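Local coordinates for protein beta-mannosidase (Trichoderma harzianum, PDB 4CVU) that probably hydrolyses terminal beta-linked mannose residues from the non-reducing ends of mannosides, as a fungal beta-mannosidase of glycoside hydrolase family 2, at residues A[603-608]-A[719-724]; A[202-207]-A[709-714]; A[674-679]-A[726-731]. All coordinates share one frame; numbering follows the deposited sequence.

Contact 1: residues A[603-608]-A[719-724]; sequences IQTWQQ and GLEYDG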
loop_
_atom_site.group_PDB
_atom_site.type_symbol
_atom_site.label_atom_id
_atom_site.label_comp_id
_atom_site.label_asym_id
_atom_site.label_seq_id
_atom_site.Cartn_x
_atom_site.Cartn_y
_atom_site.Cartn_z
ATOM N N ILE A 603 2.122 -2.578 13.555
ATOM C CA ILE A 603 2.497 -1.966 12.288
ATOM C C ILE A 603 2.382 -2.978 11.134
ATOM O O ILE A 603 2.111 -2.574 9.993
ATOM C CB ILE A 603 3.897 -1.293 12.325
ATOM C CG1 ILE A 603 4.196 -0.600 10.987
ATOM C CG2 ILE A 603 5.011 -2.288 12.668
ATOM C CD1 ILE A 603 5.432 0.269 10.996
ATOM N N GLN A 604 2.563 -4.278 11.398
ATOM C CA GLN A 604 2.502 -5.264 10.273
ATOM C C GLN A 604 1.043 -5.335 9.823
ATOM O O GLN A 604 0.751 -5.509 8.646
ATOM C CB GLN A 604 2.989 -6.665 10.663
ATOM C CG GLN A 604 4.480 -6.764 11.055
ATOM C CD GLN A 604 4.805 -6.263 12.454
ATOM O OE1 GLN A 604 3.948 -5.983 13.251
ATOM N NE2 GLN A 604 6.085 -6.185 12.759
ATOM N N THR A 605 0.108 -5.197 10.789
ATOM C CA THR A 605 -1.310 -5.188 10.452
ATOM C C THR A 605 -1.626 -3.885 9.650
ATOM O O THR A 605 -2.100 -3.972 8.477
ATOM C CB THR A 605 -2.221 -5.412 11.678
ATOM O OG1 THR A 605 -2.198 -6.810 12.107
ATOM C CG2 THR A 605 -3.596 -5.038 11.349
ATOM N N TRP A 606 -1.264 -2.704 10.198
ATOM C CA TRP A 606 -1.430 -1.439 9.451
ATOM C C TRP A 606 -0.912 -1.586 8.029
ATOM O O TRP A 606 -1.542 -1.123 7.059
ATOM C CB TRP A 606 -0.639 -0.340 10.052
ATOM C CG TRP A 606 -1.389 0.275 11.221
ATOM C CD1 TRP A 606 -1.024 0.262 12.502
ATOM C CD2 TRP A 606 -2.646 0.928 11.149
ATOM N NE1 TRP A 606 -1.979 0.940 13.290
ATOM C CE2 TRP A 606 -2.985 1.353 12.457
ATOM C CE3 TRP A 606 -3.517 1.232 10.104
ATOM C CZ2 TRP A 606 -4.153 2.050 12.721
ATOM C CZ3 TRP A 606 -4.663 1.925 10.362
ATOM C CH2 TRP A 606 -4.983 2.336 11.679
ATOM N N GLN A 607 0.262 -2.162 7.924
ATOM C CA GLN A 607 0.943 -2.257 6.634
ATOM C C GLN A 607 0.133 -3.004 5.562
ATOM O O GLN A 607 0.411 -2.909 4.346
ATOM C CB GLN A 607 2.318 -2.893 6.819
ATOM C CG GLN A 607 3.363 -1.921 7.314
ATOM C CD GLN A 607 4.678 -2.601 7.630
ATOM O OE1 GLN A 607 4.740 -3.710 8.192
ATOM N NE2 GLN A 607 5.716 -1.960 7.256
ATOM N N GLN A 608 -0.855 -3.773 6.004
ATOM C CA GLN A 608 -1.703 -4.516 5.088
ATOM C C GLN A 608 -2.657 -3.592 4.328
ATOM O O GLN A 608 -3.047 -3.917 3.236
ATOM C CB GLN A 608 -2.533 -5.556 5.862
ATOM C CG GLN A 608 -1.700 -6.621 6.547
ATOM C CD GLN A 608 -2.510 -7.505 7.483
ATOM O OE1 GLN A 608 -3.741 -7.400 7.589
ATOM N NE2 GLN A 608 -1.817 -8.401 8.154
ATOM N N GLY A 719 -8.423 -7.858 20.832
ATOM C CA GLY A 719 -7.220 -8.508 21.265
ATOM C C GLY A 719 -6.579 -9.243 20.073
ATOM O O GLY A 719 -5.409 -9.481 20.094
ATOM N N LEU A 720 -7.368 -9.601 19.096
ATOM C CA LEU A 720 -6.878 -10.320 17.878
ATOM C C LEU A 720 -7.174 -9.446 16.686
ATOM O O LEU A 720 -8.310 -9.052 16.465
ATOM C CB LEU A 720 -7.585 -11.645 17.714
ATOM C CG LEU A 720 -7.639 -12.628 18.903
ATOM C CD1 LEU A 720 -8.455 -13.838 18.502
ATOM C CD2 LEU A 720 -6.285 -13.040 19.429
ATOM N N GLU A 721 -6.138 -9.204 15.891
ATOM C CA GLU A 721 -6.186 -8.283 14.781
ATOM C C GLU A 721 -6.774 -9.056 13.575
ATOM O O GLU A 721 -7.001 -10.281 13.661
ATOM C CB GLU A 721 -4.767 -7.667 14.546
ATOM C CG GLU A 721 -4.208 -6.868 15.741
ATOM C CD GLU A 721 -2.718 -6.508 15.614
ATOM O OE1 GLU A 721 -2.126 -6.695 14.527
ATOM O OE2 GLU A 721 -2.137 -5.987 16.584
ATOM N N TYR A 722 -7.091 -8.320 12.513
ATOM C CA TYR A 722 -7.885 -8.808 11.421
ATOM C C TYR A 722 -7.404 -10.161 10.925
ATOM O O TYR A 722 -8.221 -11.063 10.643
ATOM C CB TYR A 722 -7.967 -7.776 10.288
ATOM C CG TYR A 722 -8.683 -8.231 9.016
ATOM C CD1 TYR A 722 -10.075 -8.485 8.979
ATOM C CD2 TYR A 722 -7.969 -8.399 7.843
ATOM C CE1 TYR A 722 -10.685 -8.908 7.814
ATOM C CE2 TYR A 722 -8.578 -8.818 6.683
ATOM C CZ TYR A 722 -9.955 -9.053 6.659
ATOM O OH TYR A 722 -10.534 -9.451 5.451
ATOM N N ASP A 723 -6.085 -10.324 10.882
ATOM C CA ASP A 723 -5.507 -11.531 10.223
ATOM C C ASP A 723 -5.292 -12.610 11.278
ATOM O O ASP A 723 -4.848 -13.704 10.994
ATOM C CB ASP A 723 -4.247 -11.189 9.464
ATOM C CG ASP A 723 -3.014 -10.954 10.341
ATOM O OD1 ASP A 723 -3.054 -10.747 11.601
ATOM O OD2 ASP A 723 -1.958 -10.894 9.681
ATOM N N GLY A 724 -5.588 -12.245 12.520
ATOM C CA GLY A 724 -5.423 -13.153 13.629
ATOM C C GLY A 724 -4.291 -12.847 14.593
ATOM O O GLY A 724 -4.225 -13.484 15.629
HETATM O O HOH W 1 -0.512 -8.795 11.206
HETATM O O HOH W 2 -4.337 -7.956 10.177
#

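Contact 2: residues A[202-207]-A[709-714]; sequences WGPAFS and NDIWQA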
loop_
_atom_site.group_PDB
_atom_site.type_symbol
_atom_site.label_atom_id
_atom_site.label_comp_id
_atom_site.label_asym_id
_atom_site.label_seq_id
_atom_site.Cartn_x
_atom_site.Cartn_y
_atom_site.Cartn_z
ATOM N N TRP A 202 -16.029 0.170 15.522
ATOM C CA TRP A 202 -14.826 -0.577 15.235
ATOM C C TRP A 202 -14.765 -1.076 13.790
ATOM O O TRP A 202 -13.917 -1.868 13.509
ATOM C CB TRP A 202 -14.655 -1.811 16.153
ATOM C CG TRP A 202 -15.930 -2.440 16.552
ATOM C CD1 TRP A 202 -16.524 -2.361 17.799
ATOM C CD2 TRP A 202 -16.826 -3.166 15.727
ATOM N NE1 TRP A 202 -17.722 -3.013 17.784
ATOM C CE2 TRP A 202 -17.923 -3.526 16.523
ATOM C CE3 TRP A 202 -16.809 -3.569 14.373
ATOM C CZ2 TRP A 202 -18.991 -4.242 16.017
ATOM C CZ3 TRP A 202 -17.838 -4.298 13.900
ATOM C CH2 TRP A 202 -18.920 -4.641 14.689
ATOM N N GLY A 203 -15.656 -0.661 12.921
ATOM C CA GLY A 203 -15.726 -1.253 11.544
ATOM C C GLY A 203 -16.317 -0.315 10.533
ATOM O O GLY A 203 -16.900 0.739 10.902
ATOM N N PRO A 204 -16.130 -0.642 9.229
ATOM C CA PRO A 204 -16.552 0.174 8.093
ATOM C C PRO A 204 -18.019 -0.056 7.739
ATOM O O PRO A 204 -18.708 -0.945 8.341
ATOM C CB PRO A 204 -15.645 -0.336 6.944
ATOM C CG PRO A 204 -15.444 -1.784 7.276
ATOM C CD PRO A 204 -15.440 -1.879 8.795
ATOM N N ALA A 205 -18.508 0.717 6.778
ATOM C CA ALA A 205 -19.897 0.668 6.388
ATOM C C ALA A 205 -20.038 0.395 4.915
ATOM O O ALA A 205 -20.374 1.329 4.157
ATOM C CB ALA A 205 -20.561 1.998 6.703
ATOM N N PHE A 206 -19.839 -0.856 4.516
ATOM C CA PHE A 206 -19.857 -1.206 3.088
ATOM C C PHE A 206 -21.229 -1.550 2.515
ATOM O O PHE A 206 -21.384 -1.600 1.286
ATOM C CB PHE A 206 -18.841 -2.324 2.803
ATOM C CG PHE A 206 -17.409 -1.866 2.910
ATOM C CD1 PHE A 206 -16.956 -0.801 2.138
ATOM C CD2 PHE A 206 -16.532 -2.461 3.808
ATOM C CE1 PHE A 206 -15.666 -0.349 2.258
ATOM C CE2 PHE A 206 -15.228 -2.003 3.921
ATOM C CZ PHE A 206 -14.809 -0.954 3.128
ATOM N N SER A 207 -22.200 -1.821 3.402
ATOM C CA SER A 207 -23.544 -2.253 3.025
ATOM C C SER A 207 -23.542 -3.185 1.800
ATOM O O SER A 207 -24.205 -2.886 0.791
ATOM C CB SER A 207 -24.427 -1.051 2.721
ATOM O OG SER A 207 -25.696 -1.495 2.299
ATOM N N ASN A 709 -12.046 -9.706 18.769
ATOM C CA ASN A 709 -11.484 -9.715 17.417
ATOM C C ASN A 709 -11.818 -8.479 16.577
ATOM O O ASN A 709 -12.731 -7.718 16.938
ATOM C CB ASN A 709 -11.928 -10.987 16.695
ATOM C CG ASN A 709 -13.425 -11.022 16.447
ATOM O OD1 ASN A 709 -14.216 -10.830 17.370
ATOM N ND2 ASN A 709 -13.827 -11.266 15.200
ATOM N N ASP A 710 -11.112 -8.324 15.439
ATOM C CA ASP A 710 -11.229 -7.157 14.546
ATOM C C ASP A 710 -11.856 -7.525 13.198
ATOM O O ASP A 710 -11.582 -8.595 12.656
ATOM C CB ASP A 710 -9.864 -6.526 14.206
ATOM C CG ASP A 710 -9.423 -5.461 15.199
ATOM O OD1 ASP A 710 -10.255 -4.676 15.679
ATOM O OD2 ASP A 710 -8.194 -5.396 15.488
ATOM N N ILE A 711 -12.664 -6.607 12.662
ATOM C CA ILE A 711 -13.256 -6.745 11.330
ATOM C C ILE A 711 -12.391 -6.149 10.210
ATOM O O ILE A 711 -12.594 -6.465 9.031
ATOM C CB ILE A 711 -14.648 -6.072 11.321
ATOM C CG1 ILE A 711 -15.522 -6.674 10.271
ATOM C CG2 ILE A 711 -14.548 -4.585 11.138
ATOM C CD1 ILE A 711 -16.961 -6.157 10.297
ATOM N N TRP A 712 -11.419 -5.311 10.586
ATOM C CA TRP A 712 -10.472 -4.697 9.651
ATOM C C TRP A 712 -9.301 -4.066 10.432
ATOM O O TRP A 712 -9.257 -4.135 11.658
ATOM C CB TRP A 712 -11.174 -3.681 8.710
ATOM C CG TRP A 712 -11.602 -2.383 9.313
ATOM C CD1 TRP A 712 -11.930 -2.138 10.598
ATOM C CD2 TRP A 712 -11.760 -1.138 8.613
ATOM N NE1 TRP A 712 -12.283 -0.822 10.753
ATOM C CE2 TRP A 712 -12.184 -0.188 9.547
ATOM C CE3 TRP A 712 -11.570 -0.740 7.295
ATOM C CZ2 TRP A 712 -12.426 1.156 9.203
ATOM C CZ3 TRP A 712 -11.806 0.615 6.953
ATOM C CH2 TRP A 712 -12.236 1.534 7.921
ATOM N N GLN A 713 -8.417 -3.374 9.732
ATOM C CA GLN A 713 -7.175 -2.856 10.313
ATOM C C GLN A 713 -7.371 -1.442 10.852
ATOM O O GLN A 713 -7.424 -0.484 10.091
ATOM C CB GLN A 713 -6.073 -2.908 9.261
ATOM C CG GLN A 713 -5.898 -4.276 8.674
ATOM C CD GLN A 713 -6.778 -4.509 7.523
ATOM O OE1 GLN A 713 -7.841 -3.872 7.389
ATOM N NE2 GLN A 713 -6.354 -5.408 6.638
ATOM N N ALA A 714 -7.470 -1.305 12.170
ATOM C CA ALA A 714 -7.885 -0.053 12.717
ATOM C C ALA A 714 -7.731 -0.077 14.214
ATOM O O ALA A 714 -7.695 -1.136 14.816
ATOM C CB ALA A 714 -9.368 0.197 12.346
HETATM O O HOH W 3 -12.370 -4.088 13.971
#

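Contact 3: residues A[674-679]-A[726-731]; sequences ATQLFQ and WKVLPY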
loop_
_atom_site.group_PDB
_atom_site.type_symbol
_atom_site.label_atom_id
_atom_site.label_comp_id
_atom_site.label_asym_id
_atom_site.label_seq_id
_atom_site.Cartn_x
_atom_site.Cartn_y
_atom_site.Cartn_z
ATOM N N ALA A 674 3.010 0.596 22.792
ATOM C CA ALA A 674 2.670 1.194 24.122
ATOM C C ALA A 674 1.178 1.255 24.408
ATOM O O ALA A 674 0.762 1.070 25.578
ATOM C CB ALA A 674 3.306 2.575 24.275
ATOM N N THR A 675 0.368 1.602 23.392
ATOM C CA THR A 675 -1.096 1.594 23.532
ATOM C C THR A 675 -1.567 0.207 23.895
ATOM O O THR A 675 -2.485 0.057 24.710
ATOM C CB THR A 675 -1.880 2.152 22.315
ATOM O OG1 THR A 675 -1.774 1.251 21.178
ATOM C CG2 THR A 675 -1.390 3.519 21.922
ATOM N N GLN A 676 -0.930 -0.830 23.321
ATOM C CA GLN A 676 -1.281 -2.202 23.637
ATOM C C GLN A 676 -0.908 -2.608 25.055
ATOM O O GLN A 676 -1.561 -3.419 25.614
ATOM C CB GLN A 676 -0.582 -3.179 22.670
ATOM C CG GLN A 676 -1.176 -3.086 21.304
ATOM C CD GLN A 676 -0.688 -4.181 20.399
ATOM O OE1 GLN A 676 -0.139 -5.185 20.842
ATOM N NE2 GLN A 676 -0.967 -4.028 19.137
ATOM N N LEU A 677 0.171 -2.054 25.593
ATOM C CA LEU A 677 0.607 -2.389 26.925
ATOM C C LEU A 677 -0.401 -1.862 27.920
ATOM O O LEU A 677 -0.669 -2.516 28.951
ATOM C CB LEU A 677 1.974 -1.786 27.235
ATOM C CG LEU A 677 3.197 -2.322 26.467
ATOM C CD1 LEU A 677 4.421 -1.576 26.942
ATOM C CD2 LEU A 677 3.385 -3.830 26.654
ATOM N N PHE A 678 -0.907 -0.664 27.634
ATOM C CA PHE A 678 -1.867 -0.022 28.561
ATOM C C PHE A 678 -3.169 -0.845 28.559
ATOM O O PHE A 678 -3.650 -1.212 29.599
ATOM C CB PHE A 678 -2.162 1.425 28.166
ATOM C CG PHE A 678 -3.309 1.990 28.919
ATOM C CD1 PHE A 678 -3.120 2.538 30.169
ATOM C CD2 PHE A 678 -4.575 1.907 28.414
ATOM C CE1 PHE A 678 -4.188 3.009 30.907
ATOM C CE2 PHE A 678 -5.649 2.351 29.143
ATOM C CZ PHE A 678 -5.455 2.918 30.393
ATOM N N GLN A 679 -3.659 -1.220 27.366
ATOM C CA GLN A 679 -4.876 -2.036 27.237
ATOM C C GLN A 679 -4.723 -3.366 27.945
ATOM O O GLN A 679 -5.658 -3.798 28.594
ATOM C CB GLN A 679 -5.210 -2.310 25.752
ATOM C CG GLN A 679 -6.518 -3.052 25.455
ATOM C CD GLN A 679 -6.481 -3.642 24.025
ATOM O OE1 GLN A 679 -5.419 -3.955 23.569
ATOM N NE2 GLN A 679 -7.612 -3.854 23.395
ATOM N N TRP A 726 -1.962 -11.701 17.414
ATOM C CA TRP A 726 -2.155 -11.338 18.816
ATOM C C TRP A 726 -1.547 -9.974 19.163
ATOM O O TRP A 726 -0.378 -9.730 18.943
ATOM C CB TRP A 726 -1.534 -12.410 19.674
ATOM C CG TRP A 726 -2.305 -13.671 19.712
ATOM C CD1 TRP A 726 -3.016 -14.205 18.724
ATOM C CD2 TRP A 726 -2.480 -14.533 20.842
ATOM N NE1 TRP A 726 -3.609 -15.382 19.122
ATOM C CE2 TRP A 726 -3.290 -15.608 20.422
ATOM C CE3 TRP A 726 -1.978 -14.536 22.139
ATOM C CZ2 TRP A 726 -3.660 -16.636 21.266
ATOM C CZ3 TRP A 726 -2.325 -15.573 22.975
ATOM C CH2 TRP A 726 -3.193 -16.600 22.538
ATOM N N LYS A 727 -2.353 -9.118 19.777
ATOM C CA LYS A 727 -1.869 -7.971 20.503
ATOM C C LYS A 727 -1.218 -8.477 21.779
ATOM O O LYS A 727 -1.099 -9.686 21.984
ATOM C CB LYS A 727 -3.019 -7.011 20.861
ATOM C CG LYS A 727 -3.737 -6.412 19.655
ATOM C CD LYS A 727 -4.551 -5.177 20.044
ATOM C CE LYS A 727 -5.354 -4.660 18.845
ATOM N NZ LYS A 727 -6.318 -3.548 19.102
ATOM N N VAL A 728 -0.802 -7.533 22.629
ATOM C CA VAL A 728 -0.327 -7.835 23.956
ATOM C C VAL A 728 -1.476 -8.402 24.807
ATOM O O VAL A 728 -1.238 -9.306 25.588
ATOM C CB VAL A 728 0.306 -6.619 24.661
ATOM C CG1 VAL A 728 0.758 -6.945 26.076
ATOM C CG2 VAL A 728 1.506 -6.123 23.882
ATOM N N LEU A 729 -2.701 -7.906 24.619
ATOM C CA LEU A 729 -3.856 -8.299 25.451
ATOM C C LEU A 729 -4.092 -9.814 25.653
ATOM O O LEU A 729 -4.225 -10.290 26.759
ATOM C CB LEU A 729 -5.140 -7.671 24.919
ATOM C CG LEU A 729 -6.452 -8.145 25.548
ATOM C CD1 LEU A 729 -6.485 -7.865 27.051
ATOM C CD2 LEU A 729 -7.553 -7.398 24.829
ATOM N N PRO A 730 -4.175 -10.562 24.572
ATOM C CA PRO A 730 -4.488 -11.992 24.705
ATOM C C PRO A 730 -3.434 -12.792 25.439
ATOM O O PRO A 730 -3.787 -13.849 25.958
ATOM C CB PRO A 730 -4.658 -12.463 23.217
ATOM C CG PRO A 730 -4.052 -11.387 22.416
ATOM C CD PRO A 730 -4.201 -10.104 23.183
ATOM N N TYR A 731 -2.159 -12.374 25.393
ATOM C CA TYR A 731 -1.085 -13.006 26.157
ATOM C C TYR A 731 -1.292 -12.795 27.633
ATOM O O TYR A 731 -1.092 -13.717 28.450
ATOM C CB TYR A 731 0.268 -12.450 25.746
ATOM C CG TYR A 731 0.736 -12.941 24.386
ATOM C CD1 TYR A 731 1.138 -14.259 24.223
ATOM C CD2 TYR A 731 0.753 -12.106 23.285
ATOM C CE1 TYR A 731 1.555 -14.715 22.974
ATOM C CE2 TYR A 731 1.185 -12.568 22.051
ATOM C CZ TYR A 731 1.574 -13.888 21.922
ATOM O OH TYR A 731 2.036 -14.351 20.697
HETATM O O HOH W 4 -3.129 -5.021 23.858
#

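Contact 1: residues A[603-608]-A[719-724]
Thr-605 and Glu-721 form the tight, buried part of this contact, their side chains crossing obliquely. The first torsion of Thr-605 (-74°) sets OG1 beside its backbone N, on the side facing the glutamate. There OG1 donates to OE1 of Glu-721 at 2.4 Å, a separation so short that its exact value is doubtful. CB of Glu-721 comes within 3.6 Å of the same OG1. Ser-602 OG also bonds to OE1 of Glu-721 and to N of Thr-605, so the glutamate is held close to the start of helix 603-609.

The other side is looser, partly exposed and hydrated. NE2 of Gln-608 donates to OD2 of Asp-723 at 2.9 Å, but the bond is bent (139° at the hydrogen) and reaches the carboxylate from above its plane. One water donates to OG1 of Thr-605 at 2.8 Å and to OD2 of Asp-723 at 3.0 Å. A second gives one hydrogen to OE1 of Gln-608 at 2.7 Å and the other to OG1 of Thr-605 at 3.1 Å, and weakly accepts from N of Asp-723. An alanine in place of Asp-723 would probably leave NE2 of Gln-608 and N of Arg-725, which bonds OD1, without their carboxylate mate and the first water less firmly fixed.

Residues 721-724 make a type I turn, with Tyr-722 directed onward to Asp-393 through its hydroxyl. Helix and turn are thus linked by two carboxylates, two waters and a threonine hydroxyl that appears to give one bond to the glutamate and receive one from each water.

Contact 2: residues A[202-207]-A[709-714]
Pro-204 lies over one face of the Trp-712 indole: its CD is 3.7 Å from the centroid of the five-membered ring and only 6° off the normal, a CH-pi contact. CG and CB of the proline continue across the six-membered ring. The first torsion of Trp-712 (73°) places CG between the backbone N and the carbonyl carbon, which starts the indole out on the side where the proline meets its face.

Ile-711 packs beside the proline by its branching. With CG1 anti to the backbone N (-155°), CG2 lies between N and the carbonyl carbon, and it is this methyl that meets CA of Gly-203 at 3.6 Å and CD of Pro-204 at 3.7 Å. A side chain at position 203 would run into it, so the glycine fits the packing. The same CG2 meets the edge of the Trp-202 ring, 4.1 Å from CE3, while CD1 touches CZ3.

A water donates to O of Trp-202 at 2.7 Å and to OD1 of Asp-710 at 2.8 Å, and accepts from N of Ile-711. Arg-625 adds a cation-pi contact to Trp-712. The arrangement is a buried interdomain joint: the galactose-binding-like domain meets the loop after strand 702-705, which probably borders the active-site end of the family 2 (beta/alpha)8 barrel.

Contact 3: residues A[674-679]-A[726-731]
Gln-676 reaches Lys-727 and Val-728 with its CG anti to the carbonyl carbon (chi1 -71°) and the rest of its chain extended, whereas Gln-679, one helical turn on, has CG anti to the backbone N (chi1 -175°) and extends towards Lys-727 and Leu-729. The two glutamines therefore leave helix 664-692 by different routes; both touch Lys-727 and then part, to Val-728 and Leu-729.

OE1 of Gln-676 accepts from N of Val-728 at 3.0 Å. The bond is moderately bent, 145° at the hydrogen, and the donor sits above the carbonyl plane. The same oxygen is 3.3 Å from CA of Lys-727. The lysine and Gln-676 side chains cross at about a right angle, CG of Lys-727 lying 3.7 Å from NE2 of Gln-676. That NE2 binds O of Met-600.

Val-728 supplies the apolar part. Its CG2 is 3.8 Å from CB of Gln-676 and 4.1 Å from CD2 of Leu-677, and its CG1 touches the same leucine methyl. CD2 of Leu-729 approaches NE2 of Gln-679 at 3.8 Å.

A water joins the halves: it donates to O of Gln-676 at 2.8 Å and to OE1 of Gln-679, and weakly accepts from N of Leu-729. OE1 of Gln-679 also bonds Ser-599 OG, which is shared with NZ of Lys-727, while NE2 of Gln-679 bonds O of Ala-718.

The contact joins the long helix to the segment leading into helix 729-736. Every residue that touches is buried. One direct hydrogen bond and one water cross between the segments, and the remaining polar ends of the glutamines and the lysine are satisfied by neighbouring residues, between patches of aliphatic packing.

How the contacts relate
From the N terminus, residues 202-207 of the galactose-binding-like region come first, then helix 603-609 and helix 664-692; their partner segments follow in the same order. Contact 2 closes a loop of 501 residues, contact 1 one of 110 and contact 3 one of 46. Each pair of loops crosses, because every later opening also closes later. The single stretch from the loop after strand 702-705 into helix 729-736 is thereby joined in turn to all three. Contact 1 touches both others: Tyr-722 and Gln-608 pack on Ile-711 and Gln-713, and O of Gly-719 probably accepts a hydrogen bond from N of Lys-727. Contacts 2 and 3 approach within about 4 Å at nearest atoms without touching.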